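Local atomic coordinates of cytosine-specific methyltransferase (Escherichia coli O157:H7 EDL933, PDB entry 3G7U), a protein that probably transfers a methyl group from S-adenosyl-L-methionine to carbon 5 of cytosine in DNA, as a prophage-encoded member of the C5-methyltransferase family. Residues 19-24 with 233-238; 26-31 with 46-51; 40-45 with 333-338; 319-324 with 342-347. One frame throughout, in Å; residues are numbered along the deposited sequence. Where two conformers were deposited one is given.

Interaction 1. Residues 19-24 with 233-238; sequences AARAGF and QIPRNV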
# COMPACT_ATOMS: atom_id res chain seq x y z
N ALA A 19 -4.91 -7.18 3.08
CA ALA A 19 -5.62 -8.45 2.93
C ALA A 19 -5.35 -9.34 4.13
O ALA A 19 -6.29 -9.94 4.70
CB ALA A 19 -5.20 -9.16 1.62
N ALA A 20 -4.09 -9.45 4.51
CA ALA A 20 -3.67 -10.37 5.57
C ALA A 20 -4.27 -9.96 6.92
O ALA A 20 -4.74 -10.80 7.71
CB ALA A 20 -2.12 -10.44 5.65
N ARG A 21 -4.28 -8.66 7.17
CA ARG A 21 -4.86 -8.15 8.43
C ARG A 21 -6.41 -8.35 8.47
O ARG A 21 -6.99 -8.62 9.52
CB ARG A 21 -4.48 -6.68 8.66
CG ARG A 21 -3.06 -6.47 9.15
CD ARG A 21 -2.83 -5.00 9.44
NE ARG A 21 -1.77 -4.82 10.41
CZ ARG A 21 -1.15 -3.66 10.66
NH1 ARG A 21 -1.49 -2.58 9.97
NH2 ARG A 21 -0.21 -3.60 11.60
N ALA A 22 -7.05 -8.29 7.30
CA ALA A 22 -8.48 -8.51 7.15
C ALA A 22 -8.86 -9.98 7.30
O ALA A 22 -10.04 -10.27 7.39
CB ALA A 22 -8.98 -7.99 5.79
N GLY A 23 -7.88 -10.88 7.30
CA GLY A 23 -8.14 -12.31 7.53
C GLY A 23 -7.88 -13.24 6.35
O GLY A 23 -7.94 -14.46 6.52
N PHE A 24 -7.53 -12.69 5.19
CA PHE A 24 -7.19 -13.50 4.03
C PHE A 24 -5.78 -14.07 4.13
O PHE A 24 -4.91 -13.53 4.81
CB PHE A 24 -7.32 -12.66 2.76
CG PHE A 24 -8.70 -12.21 2.46
CD1 PHE A 24 -9.64 -13.08 1.88
CD2 PHE A 24 -9.08 -10.90 2.70
CE1 PHE A 24 -10.94 -12.64 1.58
CE2 PHE A 24 -10.34 -10.46 2.39
CZ PHE A 24 -11.29 -11.32 1.83
N GLN A 233 -0.57 -5.96 15.55
CA GLN A 233 -1.49 -6.49 14.55
C GLN A 233 -0.71 -7.11 13.39
O GLN A 233 -0.90 -6.75 12.20
CB GLN A 233 -2.48 -5.43 14.09
CG GLN A 233 -3.45 -5.00 15.20
CD GLN A 233 -4.45 -3.95 14.75
OE1 GLN A 233 -4.68 -3.77 13.54
NE2 GLN A 233 -5.05 -3.24 15.71
N ILE A 234 0.19 -8.02 13.76
CA ILE A 234 0.98 -8.79 12.80
C ILE A 234 0.17 -10.04 12.44
O ILE A 234 -0.03 -10.89 13.31
CB ILE A 234 2.34 -9.24 13.40
CG1 ILE A 234 3.12 -8.06 14.04
CG2 ILE A 234 3.15 -9.98 12.33
CD1 ILE A 234 4.44 -8.44 14.64
N PRO A 235 -0.30 -10.17 11.17
CA PRO A 235 -1.04 -11.39 10.79
C PRO A 235 -0.20 -12.64 10.90
O PRO A 235 1.04 -12.57 10.89
CB PRO A 235 -1.45 -11.11 9.34
CG PRO A 235 -1.39 -9.61 9.22
CD PRO A 235 -0.20 -9.24 10.03
N ARG A 236 -0.87 -13.78 11.07
CA ARG A 236 -0.18 -15.06 11.21
C ARG A 236 0.70 -15.27 9.99
O ARG A 236 0.28 -14.98 8.85
CB ARG A 236 -1.21 -16.20 11.36
CG ARG A 236 -0.63 -17.61 11.58
CD ARG A 236 -1.76 -18.64 11.80
NE ARG A 236 -2.90 -18.36 10.91
CZ ARG A 236 -3.10 -18.91 9.71
NH1 ARG A 236 -4.16 -18.55 9.00
NH2 ARG A 236 -2.25 -19.82 9.23
N ASN A 237 1.94 -15.68 10.25
CA ASN A 237 2.93 -16.03 9.21
C ASN A 237 3.53 -14.83 8.43
O ASN A 237 4.31 -15.01 7.50
CB ASN A 237 2.38 -17.07 8.24
CG ASN A 237 2.12 -18.40 8.91
OD1 ASN A 237 2.97 -18.91 9.64
ND2 ASN A 237 0.94 -18.96 8.67
N VAL A 238 3.17 -13.62 8.85
CA VAL A 238 3.62 -12.41 8.16
C VAL A 238 4.72 -11.77 8.98
O VAL A 238 4.71 -11.87 10.21
CB VAL A 238 2.40 -11.47 7.96
CG1 VAL A 238 2.80 -10.04 7.56
CG2 VAL A 238 1.42 -12.13 6.93
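R21 and P235 bring the two backbones closest, their CA atoms 5.5 Å apart, where the last turn of helix 14-22 meets an irregular loop that goes on into a type II turn from P235 to V238. The P235 ring lies against the helix surface: its CG is 3.6 Å from R21 CG and 3.7 Å from A20 CB, so that the ring touches two successive residues of the helix. V238, at the far end of the turn, adds a lighter touch through CG2, which lies 4.1 Å from A20 CB. The polar half of the contact belongs to R21. Its chain is extended from CG to NE and crosses the Q233 side chain at about a right angle. R21 NE donates to the backbone O of Q233 at 2.8 Å, with an N-H...O angle of 165°; the bond lies in both the guanidinium and the carbonyl plane. A weak second bond runs from NH2 to the same oxygen, and NH2 is also held by the carbonyls of K229 and G232. Q233 OE1 sits over one guanidinium face but takes its hydrogen bond from K229. Chemically, the arginine spends N-H groups on the loop carbonyls of Q233, G232 and K229, while proline and alanine supply a small apolar patch at the protein surface.

Interaction 2. Residues 26-31 with 46-51; sequences VKMAVE and RSLHVQ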
# COMPACT_ATOMS: atom_id res chain seq x y z
N VAL A 26 -2.60 -14.56 1.99
CA VAL A 26 -2.05 -14.05 0.70
C VAL A 26 -1.13 -15.18 0.24
O VAL A 26 -0.04 -15.37 0.79
CB VAL A 26 -1.24 -12.75 0.87
CG1 VAL A 26 -0.53 -12.35 -0.47
CG2 VAL A 26 -2.18 -11.62 1.37
N LYS A 27 -1.61 -15.96 -0.71
CA LYS A 27 -0.91 -17.21 -1.09
C LYS A 27 0.18 -16.96 -2.12
O LYS A 27 1.16 -17.72 -2.18
CB LYS A 27 -1.88 -18.25 -1.64
CG LYS A 27 -2.84 -18.83 -0.64
CD LYS A 27 -2.08 -19.57 0.45
CE LYS A 27 -2.93 -20.66 1.05
NZ LYS A 27 -2.30 -21.22 2.26
N MET A 28 0.05 -15.89 -2.90
CA MET A 28 0.97 -15.65 -4.01
C MET A 28 0.98 -14.15 -4.25
O MET A 28 -0.08 -13.53 -4.27
CB MET A 28 0.50 -16.34 -5.31
CG MET A 28 1.41 -16.14 -6.60
SD MET A 28 0.72 -16.99 -8.08
CE MET A 28 1.32 -18.58 -7.54
N ALA A 29 2.17 -13.59 -4.48
CA ALA A 29 2.28 -12.22 -5.01
C ALA A 29 2.96 -12.25 -6.38
O ALA A 29 3.96 -12.99 -6.56
CB ALA A 29 3.09 -11.36 -4.03
N VAL A 30 2.44 -11.50 -7.36
CA VAL A 30 3.06 -11.42 -8.67
C VAL A 30 3.50 -9.97 -8.89
O VAL A 30 2.70 -9.04 -8.82
CB VAL A 30 2.10 -11.82 -9.82
CG1 VAL A 30 2.80 -11.70 -11.21
CG2 VAL A 30 1.59 -13.28 -9.62
N GLU A 31 4.80 -9.81 -9.11
CA GLU A 31 5.37 -8.44 -9.28
C GLU A 31 6.61 -8.52 -10.16
O GLU A 31 7.48 -9.31 -9.88
CB GLU A 31 5.73 -7.91 -7.88
CG GLU A 31 6.52 -6.58 -7.83
CD GLU A 31 5.87 -5.47 -8.62
OE1 GLU A 31 4.66 -5.22 -8.44
OE2 GLU A 31 6.55 -4.84 -9.46
N ARG A 46 6.01 -16.43 3.71
CA ARG A 46 5.27 -17.66 3.41
C ARG A 46 4.38 -17.57 2.17
O ARG A 46 3.78 -18.55 1.78
CB ARG A 46 4.44 -18.12 4.61
CG ARG A 46 5.07 -17.82 5.97
CD ARG A 46 6.11 -18.82 6.46
NE ARG A 46 5.96 -19.08 7.89
CZ ARG A 46 6.35 -18.28 8.89
NH1 ARG A 46 6.94 -17.10 8.65
NH2 ARG A 46 6.14 -18.65 10.14
N SER A 47 4.31 -16.39 1.55
CA SER A 47 3.61 -16.28 0.28
C SER A 47 4.51 -16.77 -0.82
O SER A 47 5.72 -16.66 -0.69
CB SER A 47 3.25 -14.81 0.01
OG SER A 47 2.43 -14.34 1.06
N LEU A 48 3.95 -17.28 -1.90
CA LEU A 48 4.75 -17.61 -3.07
C LEU A 48 5.04 -16.31 -3.81
O LEU A 48 4.22 -15.42 -3.79
CB LEU A 48 3.97 -18.51 -4.03
CG LEU A 48 3.65 -19.89 -3.45
CD1 LEU A 48 2.97 -20.68 -4.57
CD2 LEU A 48 4.94 -20.53 -3.05
N HIS A 49 6.21 -16.22 -4.44
CA HIS A 49 6.59 -14.99 -5.18
C HIS A 49 6.92 -15.31 -6.58
O HIS A 49 7.81 -16.13 -6.84
CB HIS A 49 7.74 -14.29 -4.46
CG HIS A 49 7.31 -13.69 -3.17
ND1 HIS A 49 7.35 -14.37 -1.97
CD2 HIS A 49 6.70 -12.50 -2.91
CE1 HIS A 49 6.79 -13.63 -1.03
NE2 HIS A 49 6.38 -12.50 -1.58
N VAL A 50 6.21 -14.66 -7.50
CA VAL A 50 6.38 -14.93 -8.91
C VAL A 50 6.77 -13.60 -9.52
O VAL A 50 5.96 -12.66 -9.54
CB VAL A 50 5.08 -15.46 -9.49
CG1 VAL A 50 5.14 -15.54 -11.01
CG2 VAL A 50 4.80 -16.86 -8.91
N GLN A 51 8.03 -13.50 -9.97
CA GLN A 51 8.49 -12.27 -10.64
C GLN A 51 8.23 -12.39 -12.11
O GLN A 51 9.04 -12.95 -12.82
CB GLN A 51 9.97 -12.05 -10.37
CG GLN A 51 10.47 -10.71 -10.94
CD GLN A 51 11.95 -10.57 -10.93
OE1 GLN A 51 12.67 -11.38 -10.33
NE2 GLN A 51 12.43 -9.51 -11.54
O HOH W 1 1.52 -19.53 -0.01
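M28 and L48 face each other as neighbours in a parallel pair of strands, 26-30 and 48-50, whose short axes run 4.7 Å apart at 17°. The ladder starts where L48 N comes to K27 O from above the carbonyl plane; after it A29 N donates to L48 O, A29 O accepts from V50 N, and E31 N donates to V50 O. CA-H...O contacts such as M28 CA to L48 O, 3.3 Å, lie between these bonds. At the entrance S47 OG donates to V26 O at 2.7 Å, and a water joins K27 O to R46 O, so side chain and solvent prolong the pairing beyond the strand.

The M28 side chain can be followed outward. CB lies near L48 O; M28 CG, anti to the backbone N (chi1 180°), lies 4.0 Å from L48 O; M28 SD is 4.2 Å from V50 CG2. A bend at chi3 (-78°) then brings M28 CE against both L48 CD1 (4.0 Å) and V50 CG2 (4.1 Å). V30 and V50 lie side by side on this same face, pointing the same way. On the other face A29 CB touches H49 CD2, while H49 NE2 is hydrogen-bonded to H40.

The pair belongs to a right-handed beta-alpha-beta unit of the Rossmann-like methyltransferase sheet. Helix 34-43 packs on the A29 and H49 face, helix 59-66 meets M28 and L48 through F65 and F66, and strand 4-8 continues the sheet beyond strand 26-30, leaving 48-50 outermost.

Interaction 3. Residues 40-45 with 333-338; sequences HAINFP and WFRFHV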
# COMPACT_ATOMS: atom_id res chain seq x y z
N HIS A 40 8.63 -7.64 -0.88
CA HIS A 40 7.40 -8.34 -0.56
C HIS A 40 7.78 -9.65 0.14
O HIS A 40 7.21 -9.98 1.21
CB HIS A 40 6.57 -8.58 -1.82
CG HIS A 40 5.16 -8.97 -1.54
ND1 HIS A 40 4.82 -10.23 -1.06
CD2 HIS A 40 3.99 -8.30 -1.69
CE1 HIS A 40 3.51 -10.29 -0.89
NE2 HIS A 40 2.99 -9.15 -1.29
N ALA A 41 8.78 -10.37 -0.40
CA ALA A 41 9.17 -11.67 0.20
C ALA A 41 9.75 -11.54 1.59
O ALA A 41 9.60 -12.43 2.41
CB ALA A 41 10.14 -12.43 -0.69
N ILE A 42 10.42 -10.42 1.86
CA ILE A 42 10.97 -10.18 3.21
C ILE A 42 9.84 -10.06 4.24
O ILE A 42 9.93 -10.57 5.36
CB ILE A 42 11.84 -8.89 3.26
CG1 ILE A 42 13.19 -9.09 2.54
CG2 ILE A 42 12.15 -8.49 4.71
CD1 ILE A 42 14.02 -10.27 3.06
N ASN A 43 8.76 -9.40 3.84
CA ASN A 43 7.68 -9.12 4.76
C ASN A 43 6.62 -10.21 4.73
O ASN A 43 5.86 -10.37 5.67
CB ASN A 43 7.06 -7.78 4.45
CG ASN A 43 7.99 -6.64 4.81
OD1 ASN A 43 8.18 -6.31 6.01
ND2 ASN A 43 8.65 -6.10 3.79
N PHE A 44 6.57 -10.98 3.64
CA PHE A 44 5.59 -12.08 3.51
C PHE A 44 6.32 -13.38 3.16
O PHE A 44 6.16 -13.92 2.05
CB PHE A 44 4.54 -11.76 2.42
CG PHE A 44 3.70 -10.56 2.73
CD1 PHE A 44 2.50 -10.69 3.44
CD2 PHE A 44 4.15 -9.29 2.38
CE1 PHE A 44 1.72 -9.54 3.75
CE2 PHE A 44 3.41 -8.13 2.69
CZ PHE A 44 2.17 -8.26 3.38
N PRO A 45 7.15 -13.89 4.07
CA PRO A 45 8.02 -15.02 3.71
C PRO A 45 7.30 -16.31 3.38
O PRO A 45 7.92 -17.18 2.79
CB PRO A 45 8.92 -15.21 4.94
CG PRO A 45 8.21 -14.58 6.03
CD PRO A 45 7.33 -13.49 5.48
N TRP A 333 7.13 -2.32 11.94
CA TRP A 333 7.80 -3.62 11.73
C TRP A 333 7.93 -4.03 10.26
O TRP A 333 8.59 -5.01 9.95
CB TRP A 333 7.12 -4.73 12.57
CG TRP A 333 5.62 -4.85 12.40
CD1 TRP A 333 4.66 -4.33 13.20
CD2 TRP A 333 4.90 -5.56 11.34
NE1 TRP A 333 3.40 -4.68 12.76
CE2 TRP A 333 3.52 -5.44 11.62
CE3 TRP A 333 5.30 -6.31 10.22
CZ2 TRP A 333 2.52 -5.99 10.80
CZ3 TRP A 333 4.33 -6.87 9.40
CH2 TRP A 333 2.95 -6.71 9.69
N PHE A 334 7.32 -3.26 9.36
CA PHE A 334 7.41 -3.53 7.92
C PHE A 334 8.79 -3.06 7.46
O PHE A 334 9.23 -1.96 7.77
CB PHE A 334 6.28 -2.81 7.18
CG PHE A 334 6.01 -3.36 5.81
CD1 PHE A 334 5.02 -4.34 5.63
CD2 PHE A 334 6.77 -2.94 4.73
CE1 PHE A 334 4.79 -4.90 4.36
CE2 PHE A 334 6.53 -3.48 3.43
CZ PHE A 334 5.54 -4.46 3.28
N ARG A 335 9.50 -3.90 6.70
CA ARG A 335 10.88 -3.62 6.36
C ARG A 335 10.99 -3.27 4.89
O ARG A 335 10.50 -4.01 4.05
CB ARG A 335 11.73 -4.85 6.63
CG ARG A 335 13.23 -4.57 6.54
CD ARG A 335 14.01 -5.82 6.99
NE ARG A 335 15.45 -5.58 6.90
CZ ARG A 335 16.37 -6.26 7.60
NH1 ARG A 335 15.98 -7.20 8.46
NH2 ARG A 335 17.67 -5.97 7.45
N PHE A 336 11.62 -2.14 4.58
CA PHE A 336 11.74 -1.71 3.17
C PHE A 336 13.16 -1.91 2.68
O PHE A 336 14.04 -2.27 3.46
CB PHE A 336 11.36 -0.23 3.02
CG PHE A 336 9.93 0.03 3.33
CD1 PHE A 336 8.97 -0.14 2.35
CD2 PHE A 336 9.52 0.33 4.64
CE1 PHE A 336 7.62 0.02 2.64
CE2 PHE A 336 8.15 0.49 4.95
CZ PHE A 336 7.21 0.36 3.94
N HIS A 337 13.39 -1.67 1.39
CA HIS A 337 14.75 -1.68 0.87
C HIS A 337 15.64 -0.72 1.65
O HIS A 337 15.18 0.34 2.10
CB HIS A 337 14.74 -1.29 -0.61
CG HIS A 337 16.01 -1.65 -1.33
ND1 HIS A 337 17.10 -0.80 -1.40
CD2 HIS A 337 16.37 -2.78 -2.00
CE1 HIS A 337 18.07 -1.39 -2.09
NE2 HIS A 337 17.66 -2.59 -2.45
N VAL A 338 16.92 -1.06 1.76
CA VAL A 338 17.88 -0.27 2.54
C VAL A 338 18.11 1.17 2.05
O VAL A 338 18.34 2.08 2.86
CB VAL A 338 19.27 -0.99 2.72
CG1 VAL A 338 19.14 -2.17 3.66
CG2 VAL A 338 19.87 -1.43 1.38
O HOH W 2 8.24 -7.24 8.43
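N43 and F334 form the tight centre of this contact, with the asparagine amide stacked on the phenyl ring and their planes only 7° apart. N43 CG sits 3.5 Å above the ring plane, over its centre, and N43 CB makes a CH-pi contact with the same face. The amide is also clamped by the backbone of the next residue: R335 N donates to N43 OD1 at 2.8 Å, and N43 ND2 donates to R335 O at 2.8 Å. Both bonds lie on carbonyl lone pairs and are nearly straight. ND2 has a further partner in T39 O. A water donates to N43 OD1 at 2.6 Å and to W333 O as well, serving two oxygens that are both acceptors. The first torsion of N43 (chi1 -70°) sets CG beside the backbone N, on the side of the loop. F44, the first residue beyond the helix, brings CE2 to the edge of the F334 ring, 3.9 Å from F334 CE1.

The outer side is looser. I42, an exposed residue, brings CG2 only to within 4.0 Å of R335 CD. The arginine chain then runs on from this point, and its guanidinium forms salt bridges with E213, D240 and E242.

A side-chain amide that bonds to both N and O of one residue resembles a hydrogen-bonded pair of antiparallel strands. Here the arrangement joins an irregular loop from the C-terminal part of the chain, residues 333-338, to the end of helix 34-43, which packs on the Rossmann-like sheet.

Interaction 4. Residues 319-324 with 342-347; sequences ITPREA and HSFRQI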
# COMPACT_ATOMS: atom_id res chain seq x y z
N ILE A 319 11.83 14.37 4.99
CA ILE A 319 11.49 13.27 5.90
C ILE A 319 12.32 12.01 5.58
O ILE A 319 12.84 11.90 4.46
CB ILE A 319 9.94 12.97 5.89
CG1 ILE A 319 9.47 12.55 4.48
CG2 ILE A 319 9.15 14.21 6.48
CD1 ILE A 319 7.97 12.12 4.45
N THR A 320 12.40 11.07 6.52
CA THR A 320 13.11 9.84 6.35
C THR A 320 12.17 8.80 5.73
O THR A 320 10.95 8.97 5.72
CB THR A 320 13.58 9.27 7.70
OG1 THR A 320 12.43 8.94 8.46
CG2 THR A 320 14.41 10.28 8.46
N PRO A 321 12.75 7.74 5.16
CA PRO A 321 11.85 6.67 4.69
C PRO A 321 10.90 6.15 5.77
O PRO A 321 9.73 5.84 5.49
CB PRO A 321 12.84 5.56 4.28
CG PRO A 321 14.05 6.27 3.88
CD PRO A 321 14.15 7.50 4.80
N ARG A 322 11.37 6.03 7.01
CA ARG A 322 10.48 5.50 8.04
C ARG A 322 9.35 6.49 8.33
O ARG A 322 8.21 6.09 8.55
CB ARG A 322 11.23 5.14 9.33
CG ARG A 322 10.36 4.62 10.51
CD ARG A 322 9.49 3.40 10.18
NE ARG A 322 10.28 2.23 9.83
CZ ARG A 322 9.80 1.15 9.23
NH1 ARG A 322 8.51 1.06 8.94
NH2 ARG A 322 10.62 0.13 8.96
N GLU A 323 9.65 7.78 8.27
CA GLU A 323 8.60 8.79 8.45
C GLU A 323 7.57 8.74 7.34
O GLU A 323 6.37 8.80 7.61
CB GLU A 323 9.22 10.20 8.54
CG GLU A 323 9.95 10.38 9.89
CD GLU A 323 10.90 11.60 9.97
OE1 GLU A 323 11.21 12.21 8.93
OE2 GLU A 323 11.36 11.93 11.10
N ALA A 324 8.02 8.59 6.09
CA ALA A 324 7.12 8.41 4.98
C ALA A 324 6.25 7.15 5.13
O ALA A 324 5.03 7.19 4.82
CB ALA A 324 7.90 8.35 3.68
N HIS A 342 15.09 3.65 -3.19
CA HIS A 342 14.15 2.54 -3.43
C HIS A 342 13.01 2.54 -2.44
O HIS A 342 11.88 2.36 -2.85
CB HIS A 342 14.86 1.19 -3.44
CG HIS A 342 15.66 0.96 -4.68
ND1 HIS A 342 15.10 0.97 -5.94
CD2 HIS A 342 16.99 0.75 -4.86
CE1 HIS A 342 16.04 0.77 -6.84
NE2 HIS A 342 17.19 0.62 -6.21
N SER A 343 13.30 2.77 -1.16
CA SER A 343 12.24 2.70 -0.15
C SER A 343 11.17 3.77 -0.40
O SER A 343 9.99 3.48 -0.28
CB SER A 343 12.84 2.77 1.26
OG SER A 343 13.61 3.96 1.45
N PHE A 344 11.57 4.99 -0.79
CA PHE A 344 10.58 6.05 -1.05
C PHE A 344 9.67 5.71 -2.22
O PHE A 344 8.46 5.99 -2.17
CB PHE A 344 11.26 7.39 -1.31
CG PHE A 344 11.63 8.13 -0.06
CD1 PHE A 344 12.96 8.30 0.28
CD2 PHE A 344 10.66 8.66 0.75
CE1 PHE A 344 13.32 8.98 1.42
CE2 PHE A 344 11.01 9.34 1.92
CZ PHE A 344 12.33 9.49 2.25
N ARG A 345 10.25 5.15 -3.28
CA ARG A 345 9.46 4.60 -4.38
C ARG A 345 8.54 3.47 -3.91
O ARG A 345 7.35 3.50 -4.23
CB ARG A 345 10.34 4.14 -5.54
CG ARG A 345 10.87 5.31 -6.36
CD ARG A 345 12.15 4.93 -7.12
NE ARG A 345 11.92 3.89 -8.13
CZ ARG A 345 11.54 4.14 -9.39
NH1 ARG A 345 11.35 5.39 -9.81
NH2 ARG A 345 11.36 3.12 -10.23
N GLN A 346 9.05 2.51 -3.12
CA GLN A 346 8.19 1.42 -2.62
C GLN A 346 6.99 1.92 -1.82
O GLN A 346 5.86 1.43 -1.97
CB GLN A 346 9.00 0.44 -1.77
CG GLN A 346 10.09 -0.30 -2.59
CD GLN A 346 10.93 -1.23 -1.77
OE1 GLN A 346 11.15 -1.03 -0.60
NE2 GLN A 346 11.41 -2.29 -2.38
N ILE A 347 7.25 2.88 -0.94
CA ILE A 347 6.21 3.51 -0.13
C ILE A 347 5.19 4.29 -0.97
O ILE A 347 3.97 4.05 -0.85
CB ILE A 347 6.87 4.40 0.96
CG1 ILE A 347 7.63 3.50 1.91
CG2 ILE A 347 5.77 5.11 1.79
CD1 ILE A 347 8.72 4.23 2.74
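A helix start packed against a second helix is the element here: P321 opens helix 321-328 and meets F344 of helix 340-348, their CA atoms 5.9 Å apart. T320 and E323 make the capping box. E323 N donates to T320 OG1 at 3.0 Å, and T320 N donates to E323 OE1 at 2.9 Å, meeting that oxygen from above the carboxylate plane; OE1 also forms a salt bridge with R317. The capped turn presents its backbone and its proline to the phenyl ring of F344. P321 CA lies over one face, in a CH-pi contact 4.2 Å from the ring centroid. At the proline ring, P321 CD is 3.7 Å from F344 CZ. I319 O comes to the ring edge, near its plane, 3.3 Å from F344 CZ. A324, one turn on, brings CB to 3.7 Å from F344 CE2. I347 lays CD1 against P321 O, with I347 CD1 to P321 O at 3.3 Å, and brings CG2 near A324 O. S343 OG touches P321 CB and CG, yet its main polar partner is the carbonyl of T339, just before its own helix. The contact between the helices is thus carried by apolar packing and a CH-pi contact, with carbonyl oxygens close to carbon atoms, while the polar groups of the cap are satisfied within the helix start and by R317.

In the fold
Interactions 3 and 4 are buried, interaction 2 is partly buried at the edge of the central sheet, and interaction 1 lies at the surface. Helix 34-43, which connects the two strands of interaction 2, supplies one side of interaction 3, and the H49 to H40 hydrogen bond ties the two together. Interaction 3 also touches the other two: W333 packs on I234 and R21 of interaction 1, while F334 O and H337 N bond to R322 and Q346 of interaction 4. Interactions 1 and 4 stay about 10 Å apart at their nearest atoms. Chemistry follows place: backbone pairing in the sheet, side chains gripping loop backbone in interactions 1 and 3, and apolar packing between helices in interaction 4.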